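Local coordinates for DELTA1-pyrroline-2-carboxylate reductase (Thermococcus litoralis DSM 5473, PDB 6T3E), which probably catalyses the NADH-dependent reduction of Delta1-pyrroline-2-carboxylate to L-proline, acting in L-hydroxyproline metabolism, at residues Thr224-Arg227 and Glu228-Lys232; Gly246-Gly249 and Arg250-Glu254; Glu258-Lys262 and Ser263-Val267; Ile294-Leu298 and Ala299-Ala303. One frame throughout, in Å; residues are numbered along the deposited sequence.

Contact 1 (Thr224-Arg227 and Glu228-Lys232). With NAI (1,4-dihydronicotinamide adenine dinucleotide), chain F.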
loop_
_atom_site.group_PDB
_atom_site.type_symbol
_atom_site.label_atom_id
_atom_site.label_comp_id
_atom_site.label_asym_id
_atom_site.label_seq_id
_atom_site.Cartn_x
_atom_site.Cartn_y
_atom_site.Cartn_z
ATOM N N THR B 224 10.727 -22.375 3.677
ATOM C CA THR B 224 11.483 -22.287 4.908
ATOM C C THR B 224 11.483 -20.858 5.444
ATOM O O THR B 224 11.059 -19.912 4.780
ATOM C CB THR B 224 12.876 -22.855 4.621
ATOM O OG1 THR B 224 12.746 -24.259 4.332
ATOM C CG2 THR B 224 13.801 -22.712 5.716
ATOM N N THR B 225 11.874 -20.731 6.710
ATOM C CA THR B 225 12.157 -19.449 7.360
ATOM C C THR B 225 13.661 -19.186 7.486
ATOM O O THR B 225 14.068 -18.081 7.865
ATOM C CB THR B 225 11.464 -19.448 8.740
ATOM O OG1 THR B 225 10.054 -19.309 8.557
ATOM C CG2 THR B 225 11.947 -18.363 9.690
ATOM N N ALA B 226 14.486 -20.165 7.123
ATOM C CA ALA B 226 15.931 -20.081 7.275
ATOM C C ALA B 226 16.522 -18.942 6.460
ATOM O O ALA B 226 16.077 -18.646 5.349
ATOM C CB ALA B 226 16.576 -21.408 6.866
ATOM N N ARG B 227 17.581 -18.339 7.003
ATOM C CA ARG B 227 18.285 -17.249 6.344
ATOM C C ARG B 227 19.550 -17.710 5.634
ATOM O O ARG B 227 20.233 -16.893 5.008
ATOM C CB ARG B 227 18.621 -16.153 7.364
ATOM C CG ARG B 227 17.384 -15.425 7.876
ATOM C CD ARG B 227 17.686 -14.569 9.084
ATOM N NE ARG B 227 16.584 -13.669 9.437
ATOM C CZ ARG B 227 15.478 -14.033 10.085
ATOM N NH1 ARG B 227 15.299 -15.294 10.471
ATOM N NH2 ARG B 227 14.548 -13.127 10.358
ATOM N N GLU B 228 19.843 -18.998 5.665
ATOM C CA GLU B 228 21.026 -19.557 5.041
ATOM C C GLU B 228 20.633 -20.849 4.343
ATOM O O GLU B 228 19.643 -21.483 4.720
ATOM C CB GLU B 228 22.134 -19.805 6.078
ATOM C CG GLU B 228 22.889 -18.536 6.464
ATOM C CD GLU B 228 23.254 -18.487 7.938
ATOM O OE1 GLU B 228 22.968 -17.464 8.593
ATOM O OE2 GLU B 228 23.833 -19.471 8.444
ATOM N N PRO B 229 21.374 -21.246 3.312
ATOM C CA PRO B 229 20.935 -22.365 2.469
ATOM C C PRO B 229 20.680 -23.647 3.249
ATOM O O PRO B 229 21.453 -24.036 4.126
ATOM C CB PRO B 229 22.100 -22.532 1.490
ATOM C CG PRO B 229 22.664 -21.161 1.379
ATOM C CD PRO B 229 22.535 -20.548 2.740
ATOM N N VAL B 230 19.570 -24.294 2.908
ATOM C CA VAL B 230 19.235 -25.615 3.415
ATOM C C VAL B 230 19.363 -26.672 2.330
ATOM O O VAL B 230 19.588 -27.848 2.657
ATOM C CB VAL B 230 17.809 -25.641 4.012
ATOM C CG1 VAL B 230 17.596 -26.873 4.872
ATOM C CG2 VAL B 230 17.527 -24.381 4.805
ATOM N N VAL B 231 19.243 -26.296 1.060
ATOM C CA VAL B 231 19.310 -27.229 -0.057
ATOM C C VAL B 231 20.654 -27.062 -0.739
ATOM O O VAL B 231 20.960 -25.982 -1.260
ATOM C CB VAL B 231 18.166 -26.990 -1.055
ATOM C CG1 VAL B 231 18.210 -28.040 -2.148
ATOM C CG2 VAL B 231 16.828 -27.019 -0.333
ATOM N N LYS B 232 21.436 -28.143 -0.769
ATOM C CA LYS B 232 22.710 -28.170 -1.472
ATOM C C LYS B 232 22.521 -28.741 -2.872
ATOM O O LYS B 232 21.912 -29.802 -3.049
ATOM C CB LYS B 232 23.731 -29.009 -0.701
ATOM C CG LYS B 232 24.143 -28.431 0.648
ATOM C CD LYS B 232 25.439 -29.075 1.175
ATOM C CE LYS B 232 26.000 -28.331 2.393
ATOM N NZ LYS B 232 25.167 -28.504 3.624
HETATM P PA NAI F . 5.981 -20.895 8.816
HETATM O O1A NAI F . 6.761 -20.282 9.950
HETATM O O2A NAI F . 4.568 -21.203 9.269
HETATM O O5B NAI F . 6.717 -22.229 8.192
HETATM C C5B NAI F . 8.120 -22.089 8.001
HETATM C C4B NAI F . 8.803 -23.515 8.180
HETATM O O4B NAI F . 10.046 -23.466 7.829
HETATM C C3B NAI F . 8.795 -23.897 9.678
HETATM O O3B NAI F . 8.129 -25.069 9.825
HETATM C C2B NAI F . 10.291 -24.008 10.038
HETATM O O2B NAI F . 10.506 -25.024 11.137
HETATM C C1B NAI F . 10.828 -24.383 8.912
HETATM N N9A NAI F . 12.240 -24.115 8.857
HETATM C C8A NAI F . 12.767 -22.923 9.150
HETATM N N7A NAI F . 14.084 -23.020 9.001
HETATM C C5A NAI F . 14.371 -24.273 8.611
HETATM C C6A NAI F . 15.574 -24.873 8.325
HETATM N N6A NAI F . 16.941 -24.386 8.344
HETATM N N1A NAI F . 15.612 -26.151 7.953
HETATM C C2A NAI F . 14.453 -26.846 7.848
HETATM N N3A NAI F . 13.266 -26.252 8.128
HETATM C C4A NAI F . 13.240 -24.952 8.518
HETATM O O3 NAI F . 5.974 -19.753 7.606
HETATM P PN NAI F . 5.278 -20.004 6.113
HETATM O O1N NAI F . 3.972 -19.236 6.160
HETATM O O2N NAI F . 5.092 -21.469 5.834
HETATM O O5D NAI F . 6.247 -19.380 4.969
HETATM C C5D NAI F . 7.257 -20.186 4.484
HETATM C C4D NAI F . 8.185 -19.319 3.592
HETATM O O4D NAI F . 7.572 -18.920 2.495
HETATM C C3D NAI F . 8.577 -18.037 4.342
HETATM O O3D NAI F . 9.909 -17.765 4.096
HETATM C C2D NAI F . 7.723 -16.933 3.703
HETATM O O2D NAI F . 8.423 -15.590 3.914
HETATM C C1D NAI F . 7.671 -17.309 2.452
HETATM N N1N NAI F . 6.461 -16.783 1.798
HETATM C C2N NAI F . 6.507 -16.277 0.439
HETATM C C3N NAI F . 5.198 -16.182 -0.394
HETATM C C7N NAI F . 5.373 -16.299 -1.933
HETATM O O7N NAI F . 6.452 -16.513 -2.346
HETATM N N7N NAI F . 4.211 -16.145 -2.837
HETATM C C4N NAI F . 3.873 -16.604 0.207
HETATM C C5N NAI F . 3.867 -16.595 1.742
HETATM C C6N NAI F . 5.194 -16.759 2.503
#
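With CG2 of Val-230 set beside its backbone N and CG1 anti to it (chi1 -164°), and with Thr-224 holding CG2 anti to its own N while OG1 stands beside that N (chi1 -66°), three methyl-bearing residues converge on the adenine of NADH. The loop belongs to the nucleotide-binding, Rossmann-type part of this ornithine cyclodeaminase/mu-crystallin family member, and follows strand 219-222 of the parallel sheet. Within the loop itself the packing is small and apolar: Ala-226 CB packs on Val-230 CG2 at 3.7 Å, and Thr-224 CG2 lies 4.2 Å from that same Val-230 CG2. The methyls of Thr-224 and Val-230 form an apolar floor under one face of the base. Thr-224 CG2 sits beneath the C5A-N7A bond, 3.3 Å from C5A of NADH, and Val-230 CG2 lies under the exocyclic amino group, 3.6 Å from N6A of NADH. Ala-226 CB approaches from the same side but obliquely, beside the edge that carries N6A and N7A, while Val-230 CG1 reaches the rim near N1A. The backbone also lies against the cofactor, with Thr-225 N 3.4 Å from C8A of NADH. The strand-side groups of Thr-224 have partners of their own: its N donates to Glu-254 OE1, and its OG1 makes a weak bond to Ile-157 O. Arg-227, by contrast, extends over Pro-97 and Val-248 at the exposed side. At the nicotinamide ribose the cofactor hydroxyl O3D donates to Thr-224 O at 2.5 Å.

Contact 2 (Gly246-Gly249 and Arg250-Glu254). With NAI (1,4-dihydronicotinamide adenine dinucleotide), chain F.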
loop_
_atom_site.group_PDB
_atom_site.type_symbol
_atom_site.label_atom_id
_atom_site.label_comp_id
_atom_site.label_asym_id
_atom_site.label_seq_id
_atom_site.Cartn_x
_atom_site.Cartn_y
_atom_site.Cartn_z
ATOM N N GLY B 246 10.383 -19.463 -0.179
ATOM C CA GLY B 246 10.843 -18.798 1.020
ATOM C C GLY B 246 11.380 -17.416 0.710
ATOM O O GLY B 246 11.867 -17.143 -0.391
ATOM N N TRP B 247 11.229 -16.522 1.686
ATOM C CA TRP B 247 11.748 -15.168 1.582
ATOM C C TRP B 247 11.850 -14.592 2.987
ATOM O O TRP B 247 10.861 -14.597 3.721
ATOM C CB TRP B 247 10.840 -14.297 0.706
ATOM C CG TRP B 247 11.312 -12.891 0.639
ATOM C CD1 TRP B 247 12.199 -12.364 -0.257
ATOM C CD2 TRP B 247 10.952 -11.827 1.523
ATOM N NE1 TRP B 247 12.406 -11.029 0.009
ATOM C CE2 TRP B 247 11.651 -10.674 1.096
ATOM C CE3 TRP B 247 10.105 -11.736 2.630
ATOM C CZ2 TRP B 247 11.527 -9.444 1.738
ATOM C CZ3 TRP B 247 9.985 -10.524 3.266
ATOM C CH2 TRP B 247 10.698 -9.387 2.821
ATOM N N VAL B 248 13.045 -14.122 3.366
ATOM C CA VAL B 248 13.216 -13.382 4.619
ATOM C C VAL B 248 14.101 -12.166 4.352
ATOM O O VAL B 248 14.946 -11.802 5.174
ATOM C CB VAL B 248 13.802 -14.250 5.756
ATOM C CG1 VAL B 248 13.477 -13.643 7.129
ATOM C CG2 VAL B 248 13.307 -15.693 5.691
ATOM N N GLY B 249 13.908 -11.520 3.209
ATOM C CA GLY B 249 14.676 -10.344 2.853
ATOM C C GLY B 249 15.649 -10.621 1.720
ATOM O O GLY B 249 15.758 -11.733 1.197
ATOM N N ARG B 250 16.349 -9.561 1.329
ATOM C CA ARG B 250 17.344 -9.690 0.279
ATOM C C ARG B 250 18.669 -10.270 0.768
ATOM O O ARG B 250 19.527 -10.589 -0.062
ATOM C CB ARG B 250 17.610 -8.327 -0.347
ATOM C CG ARG B 250 16.391 -7.488 -0.578
ATOM C CD ARG B 250 16.807 -6.051 -0.886
ATOM N NE ARG B 250 18.176 -5.968 -1.407
ATOM C CZ ARG B 250 18.514 -5.915 -2.697
ATOM N NH1 ARG B 250 17.578 -5.934 -3.646
ATOM N NH2 ARG B 250 19.803 -5.843 -3.037
ATOM N N ASP B 251 18.872 -10.415 2.077
ATOM C CA ASP B 251 20.099 -11.023 2.580
ATOM C C ASP B 251 19.967 -12.512 2.829
ATOM O O ASP B 251 20.968 -13.152 3.170
ATOM C CB ASP B 251 20.546 -10.379 3.889
ATOM C CG ASP B 251 20.719 -8.895 3.772
ATOM O OD1 ASP B 251 20.497 -8.206 4.792
ATOM O OD2 ASP B 251 21.069 -8.420 2.667
ATOM N N ALA B 252 18.767 -13.065 2.716
ATOM C CA ALA B 252 18.504 -14.436 3.112
ATOM C C ALA B 252 18.226 -15.317 1.903
ATOM O O ALA B 252 17.727 -14.852 0.873
ATOM C CB ALA B 252 17.318 -14.500 4.082
ATOM N N ARG B 253 18.533 -16.604 2.056
ATOM C CA ARG B 253 18.277 -17.586 1.015
ATOM C C ARG B 253 18.220 -18.965 1.646
ATOM O O ARG B 253 18.793 -19.190 2.713
ATOM C CB ARG B 253 19.341 -17.547 -0.080
ATOM C CG ARG B 253 20.730 -17.786 0.412
ATOM C CD ARG B 253 21.656 -17.980 -0.747
ATOM N NE ARG B 253 23.031 -18.119 -0.301
ATOM C CZ ARG B 253 24.047 -18.374 -1.114
ATOM N NH1 ARG B 253 23.829 -18.519 -2.417
ATOM N NH2 ARG B 253 25.274 -18.488 -0.626
ATOM N N GLU B 254 17.507 -19.875 0.970
ATOM C CA GLU B 254 17.379 -21.271 1.370
ATOM C C GLU B 254 18.004 -22.222 0.354
ATOM O O GLU B 254 18.069 -23.428 0.611
ATOM C CB GLU B 254 15.894 -21.639 1.597
ATOM C CG GLU B 254 14.974 -21.552 0.342
ATOM C CD GLU B 254 13.448 -21.451 0.648
ATOM O OE1 GLU B 254 12.977 -21.932 1.699
ATOM O OE2 GLU B 254 12.707 -20.877 -0.180
HETATM P PA NAI F . 5.981 -20.895 8.816
HETATM O O1A NAI F . 6.761 -20.282 9.950
HETATM O O2A NAI F . 4.568 -21.203 9.269
HETATM O O5B NAI F . 6.717 -22.229 8.192
HETATM C C5B NAI F . 8.120 -22.089 8.001
HETATM C C4B NAI F . 8.803 -23.515 8.180
HETATM O O4B NAI F . 10.046 -23.466 7.829
HETATM C C3B NAI F . 8.795 -23.897 9.678
HETATM O O3B NAI F . 8.129 -25.069 9.825
HETATM C C2B NAI F . 10.291 -24.008 10.038
HETATM O O2B NAI F . 10.506 -25.024 11.137
HETATM C C1B NAI F . 10.828 -24.383 8.912
HETATM N N9A NAI F . 12.240 -24.115 8.857
HETATM C C8A NAI F . 12.767 -22.923 9.150
HETATM N N7A NAI F . 14.084 -23.020 9.001
HETATM C C5A NAI F . 14.371 -24.273 8.611
HETATM C C6A NAI F . 15.574 -24.873 8.325
HETATM N N6A NAI F . 16.941 -24.386 8.344
HETATM N N1A NAI F . 15.612 -26.151 7.953
HETATM C C2A NAI F . 14.453 -26.846 7.848
HETATM N N3A NAI F . 13.266 -26.252 8.128
HETATM C C4A NAI F . 13.240 -24.952 8.518
HETATM O O3 NAI F . 5.974 -19.753 7.606
HETATM P PN NAI F . 5.278 -20.004 6.113
HETATM O O1N NAI F . 3.972 -19.236 6.160
HETATM O O2N NAI F . 5.092 -21.469 5.834
HETATM O O5D NAI F . 6.247 -19.380 4.969
HETATM C C5D NAI F . 7.257 -20.186 4.484
HETATM C C4D NAI F . 8.185 -19.319 3.592
HETATM O O4D NAI F . 7.572 -18.920 2.495
HETATM C C3D NAI F . 8.577 -18.037 4.342
HETATM O O3D NAI F . 9.909 -17.765 4.096
HETATM C C2D NAI F . 7.723 -16.933 3.703
HETATM O O2D NAI F . 8.423 -15.590 3.914
HETATM C C1D NAI F . 7.671 -17.309 2.452
HETATM N N1N NAI F . 6.461 -16.783 1.798
HETATM C C2N NAI F . 6.507 -16.277 0.439
HETATM C C3N NAI F . 5.198 -16.182 -0.394
HETATM C C7N NAI F . 5.373 -16.299 -1.933
HETATM O O7N NAI F . 6.452 -16.513 -2.346
HETATM N N7N NAI F . 4.211 -16.145 -2.837
HETATM C C4N NAI F . 3.873 -16.604 0.207
HETATM C C5N NAI F . 3.867 -16.595 1.742
HETATM C C6N NAI F . 5.194 -16.759 2.503
HETATM O O HOH W 1 15.182 -14.326 1.252
#
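Glu-254 reaches back to Gly-246 in the first of the polar contacts. It carries its CG between its own N and carbonyl carbon (chi1 64°), and the extended remainder brings OE2 to Gly-246 N at 2.7 Å, a weak bond bent to 128°. Ser-244 OG also binds OE2, while OE1 is bonded to the neighbouring loop, so both carboxylate oxygens are occupied inside the protein. One water joins the two limbs: it accepts from Val-248 N at 3.0 Å and donates to Gly-249 O and Ala-252 O. Bonds to the cofactor come from Trp-247, whose N donates to O3D of NADH in a nearly straight bond (3.0 Å, 167°) and whose O accepts from O2D at 2.6 Å. The nicotinamide ribose is thereby gripped by the loop that follows strand 241-244 of the Rossmann-type sheet, beside the active site. Aromatic packing is next: Gly-249 N stands 3.2 Å above the plane of the Trp-247 ring, over its centre, with Phe-74 meeting the indole edge-to-face. Trp-247 NE1 is bonded to Glu-276 O, and the side chain touches the bound L-proline. Between the two segments, the apolar contact is Val-248 CB against Ala-252 CB, 3.9 Å apart.

Contact 3 (Glu258-Lys262 and Ser263-Val267); sequences ETVRK and SKLVV
The flat peptide group that ends in Val-260 O is approached from above its plane by Ser-263 N, which stands 61° out of it. This backbone bond, 3.2 Å from Ser-263 N to Val-260 O, is nevertheless fairly straight at its hydrogen (163°), and it has an i to i+3 spacing, as in a 3-10 turn. Val-260 O also accepts from His-293 NE2. The other flat groups, the Glu-258 carboxylate and the Arg-261 guanidinium, are turned roughly halfway between coplanar and perpendicular. Arg-261 NH1 and Glu-258 OE1 form a salt bridge whose 2.5 Å separation is doubtfully short. Lys-262, bent back along its chain, brings NZ to within 4.0 Å of Glu-258 OE2 in a long ion pair, so that one carboxylate serves two cations on successive residues of the helix.

Here helix 257-262 hands over to strand 264-267, an inner strand of the parallel Rossmann-type sheet. With OG beside its own N and anti to its carbonyl carbon (chi1 -73°), Ser-263 turns the hydroxyl back toward the helix and donates a weak bond to Thr-259 O at 3.3 Å. On the buried side Val-260 CG1 meets Leu-265 CD2 at 4.0 Å, branch against branch and at a slant, and both side chains also rest on Ile-280 of helix 278-286. The chemistry is thus divided: ion pairs form on the outward face of the helix, apolar branches pack beneath it, and Ser-263 offers its N-H and, weakly, its hydroxyl to carbonyls of the last turn, where the helical bonding pattern runs out.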
loop_
_atom_site.group_PDB
_atom_site.type_symbol
_atom_site.label_atom_id
_atom_site.label_comp_id
_atom_site.label_asym_id
_atom_site.label_seq_id
_atom_site.Cartn_x
_atom_site.Cartn_y
_atom_site.Cartn_z
ATOM N N GLU B 258 24.925 -23.263 -5.882
ATOM C CA GLU B 258 24.970 -24.368 -6.836
ATOM C C GLU B 258 23.576 -24.729 -7.341
ATOM O O GLU B 258 23.403 -25.043 -8.527
ATOM C CB GLU B 258 25.642 -25.583 -6.195
ATOM C CG GLU B 258 25.651 -26.834 -7.064
ATOM C CD GLU B 258 26.443 -26.648 -8.340
ATOM O OE1 GLU B 258 27.249 -25.696 -8.407
ATOM O OE2 GLU B 258 26.269 -27.460 -9.277
ATOM N N THR B 259 22.572 -24.692 -6.457
ATOM C CA THR B 259 21.209 -25.024 -6.855
ATOM C C THR B 259 20.690 -24.077 -7.938
ATOM O O THR B 259 20.118 -24.522 -8.943
ATOM C CB THR B 259 20.293 -24.986 -5.628
ATOM O OG1 THR B 259 20.717 -25.974 -4.679
ATOM C CG2 THR B 259 18.845 -25.244 -6.028
ATOM N N VAL B 260 20.915 -22.772 -7.767
ATOM C CA VAL B 260 20.419 -21.799 -8.735
ATOM C C VAL B 260 21.154 -21.941 -10.062
ATOM O O VAL B 260 20.530 -22.030 -11.126
ATOM C CB VAL B 260 20.528 -20.369 -8.172
ATOM C CG1 VAL B 260 19.843 -19.381 -9.098
ATOM C CG2 VAL B 260 19.917 -20.297 -6.779
ATOM N N ARG B 261 22.491 -21.980 -10.020
ATOM C CA ARG B 261 23.262 -22.071 -11.259
ATOM C C ARG B 261 22.924 -23.334 -12.033
ATOM O O ARG B 261 22.842 -23.309 -13.267
ATOM C CB ARG B 261 24.762 -22.027 -10.971
ATOM C CG ARG B 261 25.610 -21.790 -12.222
ATOM C CD ARG B 261 26.927 -22.553 -12.187
ATOM N NE ARG B 261 26.835 -23.890 -12.777
ATOM C CZ ARG B 261 26.877 -25.020 -12.073
ATOM N NH1 ARG B 261 27.007 -24.965 -10.756
ATOM N NH2 ARG B 261 26.784 -26.201 -12.678
ATOM N N LYS B 262 22.720 -24.445 -11.323
ATOM C CA LYS B 262 22.529 -25.744 -11.956
ATOM C C LYS B 262 21.190 -25.865 -12.682
ATOM O O LYS B 262 21.040 -26.755 -13.527
ATOM C CB LYS B 262 22.657 -26.838 -10.898
ATOM C CG LYS B 262 22.673 -28.243 -11.422
ATOM C CD LYS B 262 22.302 -29.229 -10.321
ATOM C CE LYS B 262 23.471 -29.508 -9.396
ATOM N NZ LYS B 262 24.151 -30.793 -9.757
ATOM N N SER B 263 20.233 -24.984 -12.409
ATOM C CA SER B 263 18.861 -25.178 -12.850
ATOM C C SER B 263 18.487 -24.225 -13.974
ATOM O O SER B 263 19.130 -23.195 -14.200
ATOM C CB SER B 263 17.871 -24.986 -11.696
ATOM O OG SER B 263 17.908 -26.064 -10.784
ATOM N N LYS B 264 17.417 -24.602 -14.671
ATOM C CA LYS B 264 16.729 -23.727 -15.612
ATOM C C LYS B 264 15.783 -22.853 -14.799
ATOM O O LYS B 264 14.775 -23.341 -14.277
ATOM C CB LYS B 264 15.976 -24.554 -16.654
ATOM C CG LYS B 264 15.615 -23.798 -17.924
ATOM C CD LYS B 264 14.423 -24.425 -18.615
ATOM C CE LYS B 264 14.646 -24.540 -20.103
ATOM N NZ LYS B 264 13.496 -25.195 -20.770
ATOM N N LEU B 265 16.111 -21.565 -14.695
ATOM C CA LEU B 265 15.508 -20.678 -13.704
ATOM C C LEU B 265 14.284 -19.961 -14.269
ATOM O O LEU B 265 14.382 -19.232 -15.263
ATOM C CB LEU B 265 16.553 -19.677 -13.214
ATOM C CG LEU B 265 16.124 -18.641 -12.177
ATOM C CD1 LEU B 265 15.480 -19.323 -10.984
ATOM C CD2 LEU B 265 17.320 -17.806 -11.736
ATOM N N VAL B 266 13.138 -20.139 -13.614
ATOM C CA VAL B 266 11.922 -19.390 -13.914
ATOM C C VAL B 266 11.522 -18.629 -12.657
ATOM O O VAL B 266 11.531 -19.190 -11.556
ATOM C CB VAL B 266 10.775 -20.304 -14.397
ATOM C CG1 VAL B 266 9.484 -19.511 -14.531
ATOM C CG2 VAL B 266 11.134 -20.955 -15.728
ATOM N N VAL B 267 11.170 -17.355 -12.825
ATOM C CA VAL B 267 10.829 -16.478 -11.714
ATOM C C VAL B 267 9.380 -16.040 -11.863
ATOM O O VAL B 267 8.841 -15.995 -12.972
ATOM C CB VAL B 267 11.762 -15.252 -11.654
ATOM C CG1 VAL B 267 13.217 -15.701 -11.517
ATOM C CG2 VAL B 267 11.573 -14.384 -12.877
#

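Contact 4 (Ile294-Leu298 and Ala299-Ala303)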
loop_
_atom_site.group_PDB
_atom_site.type_symbol
_atom_site.label_atom_id
_atom_site.label_comp_id
_atom_site.label_asym_id
_atom_site.label_seq_id
_atom_site.Cartn_x
_atom_site.Cartn_y
_atom_site.Cartn_z
ATOM N N ILE B 294 18.169 -16.153 -15.855
ATOM C CA ILE B 294 16.715 -16.270 -15.781
ATOM C C ILE B 294 16.210 -16.659 -17.166
ATOM O O ILE B 294 16.321 -15.879 -18.117
ATOM C CB ILE B 294 16.064 -14.965 -15.303
ATOM C CG1 ILE B 294 16.280 -14.770 -13.801
ATOM C CG2 ILE B 294 14.571 -14.946 -15.646
ATOM C CD1 ILE B 294 16.026 -13.349 -13.322
ATOM N N HIS B 295 15.672 -17.874 -17.286
ATOM C CA HIS B 295 15.171 -18.331 -18.578
ATOM C C HIS B 295 13.939 -17.545 -18.996
ATOM O O HIS B 295 13.855 -17.055 -20.126
ATOM C CB HIS B 295 14.852 -19.824 -18.524
ATOM C CG HIS B 295 14.014 -20.304 -19.670
ATOM N ND1 HIS B 295 14.509 -20.437 -20.951
ATOM C CD2 HIS B 295 12.718 -20.691 -19.728
ATOM C CE1 HIS B 295 13.557 -20.886 -21.746
ATOM N NE2 HIS B 295 12.459 -21.051 -21.029
ATOM N N ALA B 296 12.980 -17.395 -18.088
ATOM C CA ALA B 296 11.727 -16.744 -18.425
ATOM C C ALA B 296 10.980 -16.366 -17.154
ATOM O O ALA B 296 11.157 -16.973 -16.094
ATOM C CB ALA B 296 10.854 -17.651 -19.299
ATOM N N GLU B 297 10.122 -15.362 -17.292
ATOM C CA GLU B 297 9.116 -15.069 -16.288
ATOM C C GLU B 297 7.926 -15.995 -16.478
ATOM O O GLU B 297 7.632 -16.442 -17.589
ATOM C CB GLU B 297 8.647 -13.618 -16.391
ATOM C CG GLU B 297 9.722 -12.579 -16.150
ATOM C CD GLU B 297 9.156 -11.176 -16.079
ATOM O OE1 GLU B 297 8.914 -10.680 -14.957
ATOM O OE2 GLU B 297 8.950 -10.565 -17.147
ATOM N N LEU B 298 7.220 -16.260 -15.381
ATOM C CA LEU B 298 6.073 -17.153 -15.460
ATOM C C LEU B 298 5.036 -16.640 -16.449
ATOM O O LEU B 298 4.387 -17.440 -17.131
ATOM C CB LEU B 298 5.448 -17.328 -14.074
ATOM C CG LEU B 298 4.281 -18.312 -13.978
ATOM C CD1 LEU B 298 4.747 -19.725 -14.259
ATOM C CD2 LEU B 298 3.603 -18.228 -12.622
ATOM N N ALA B 299 4.894 -15.317 -16.572
ATOM C CA ALA B 299 3.914 -14.771 -17.508
ATOM C C ALA B 299 4.254 -15.150 -18.941
ATOM O O ALA B 299 3.353 -15.380 -19.756
ATOM C CB ALA B 299 3.820 -13.253 -17.357
ATOM N N GLU B 300 5.547 -15.220 -19.273
ATOM C CA GLU B 300 5.933 -15.636 -20.620
ATOM C C GLU B 300 5.674 -17.123 -20.845
ATOM O O GLU B 300 5.328 -17.539 -21.959
ATOM C CB GLU B 300 7.403 -15.312 -20.868
ATOM C CG GLU B 300 7.840 -14.009 -20.252
ATOM C CD GLU B 300 9.301 -13.751 -20.468
ATOM O OE1 GLU B 300 10.111 -14.590 -20.051
ATOM O OE2 GLU B 300 9.641 -12.712 -21.061
ATOM N N ILE B 301 5.856 -17.943 -19.808
ATOM C CA ILE B 301 5.594 -19.372 -19.934
ATOM C C ILE B 301 4.101 -19.644 -20.104
ATOM O O ILE B 301 3.698 -20.485 -20.920
ATOM C CB ILE B 301 6.183 -20.119 -18.729
ATOM C CG1 ILE B 301 7.705 -20.200 -18.869
ATOM C CG2 ILE B 301 5.572 -21.507 -18.612
ATOM C CD1 ILE B 301 8.343 -21.226 -17.980
ATOM N N VAL B 302 3.255 -18.952 -19.333
ATOM C CA VAL B 302 1.812 -19.158 -19.450
ATOM C C VAL B 302 1.339 -18.771 -20.847
ATOM O O VAL B 302 0.538 -19.480 -21.471
ATOM C CB VAL B 302 1.056 -18.364 -18.362
ATOM C CG1 VAL B 302 -0.451 -18.596 -18.478
ATOM C CG2 VAL B 302 1.534 -18.733 -16.972
ATOM N N ALA B 303 1.878 -17.676 -21.383
ATOM C CA ALA B 303 1.488 -17.200 -22.703
ATOM C C ALA B 303 1.965 -18.106 -23.829
ATOM O O ALA B 303 1.481 -17.968 -24.956
ATOM C CB ALA B 303 2.031 -15.784 -22.918
#
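Glu-300 folds back over Glu-297, its CG lying 4.0 Å from Glu-297 CB, so that the aliphatic parts of two acidic side chains overlap. With CG anti to its carbonyl carbon and the rest of the chain extended, Glu-300 carries OE1 to the backbone N of Glu-297, where it accepts a hydrogen bond of 2.9 Å with a 151° angle at the hydrogen. The N-H comes from above the carboxylate plane. Glu-297 holds the N-cap position, and this side-chain bond from the third residue of the helix is one half of a capping box; the side chain of Glu-297 does not complete the box, and its OE1 is bonded to Lys-270 N instead. The two carboxylates stay fairly close, with OE2 of Glu-297 4.5 Å from OE2 of Glu-300, a cost that the positive end of the helix may partly offset. Glu-297 O accepts from Ile-301 N at 3.2 Å and weakly from Glu-300 N. The next carbonyl, Leu-298 O, takes Val-302 N at 2.9 Å.

Apolar packing continues beside these bonds. Ala-296 CB touches Ile-301 CG1 at 4.1 Å, and Leu-298 CG slants across Val-302 CG2. The short axes of strand 294-297 and helix 299-303 make an angle of 66°, and Ile-301 still reaches Val-266 of the neighbouring strand. Strand 294-297 is the outermost strand of the parallel sheet within the chain, next to 264-267, while Leu-298 reaches Val-141 and Ala-142 of helix 128-146 and Phe-50 of helix 39-54.

Overall arrangement
Contacts 1 and 2 serve the cofactor from neighbouring loops and touch each other, with Glu-254 of contact 2 bonded to Thr-224 and Val-230 of contact 1. Contact 1 lies at the surface and offers methyl groups to the adenine and one backbone carbonyl to the nicotinamide ribose; contact 2 is buried and offers backbone polar groups to that ribose. Contacts 3 and 4 are partly buried helix-strand junctions without cofactor atoms. Their strands, 264-267 and 294-297, run side by side in the parallel sheet, joined by Leu-265 O to His-295 N. Contact 3 closes a helix with ion pairs outside, whereas contact 4 opens one with a carboxylate cap. Contacts 1 and 4 stand farthest apart, about 25 Å between centres.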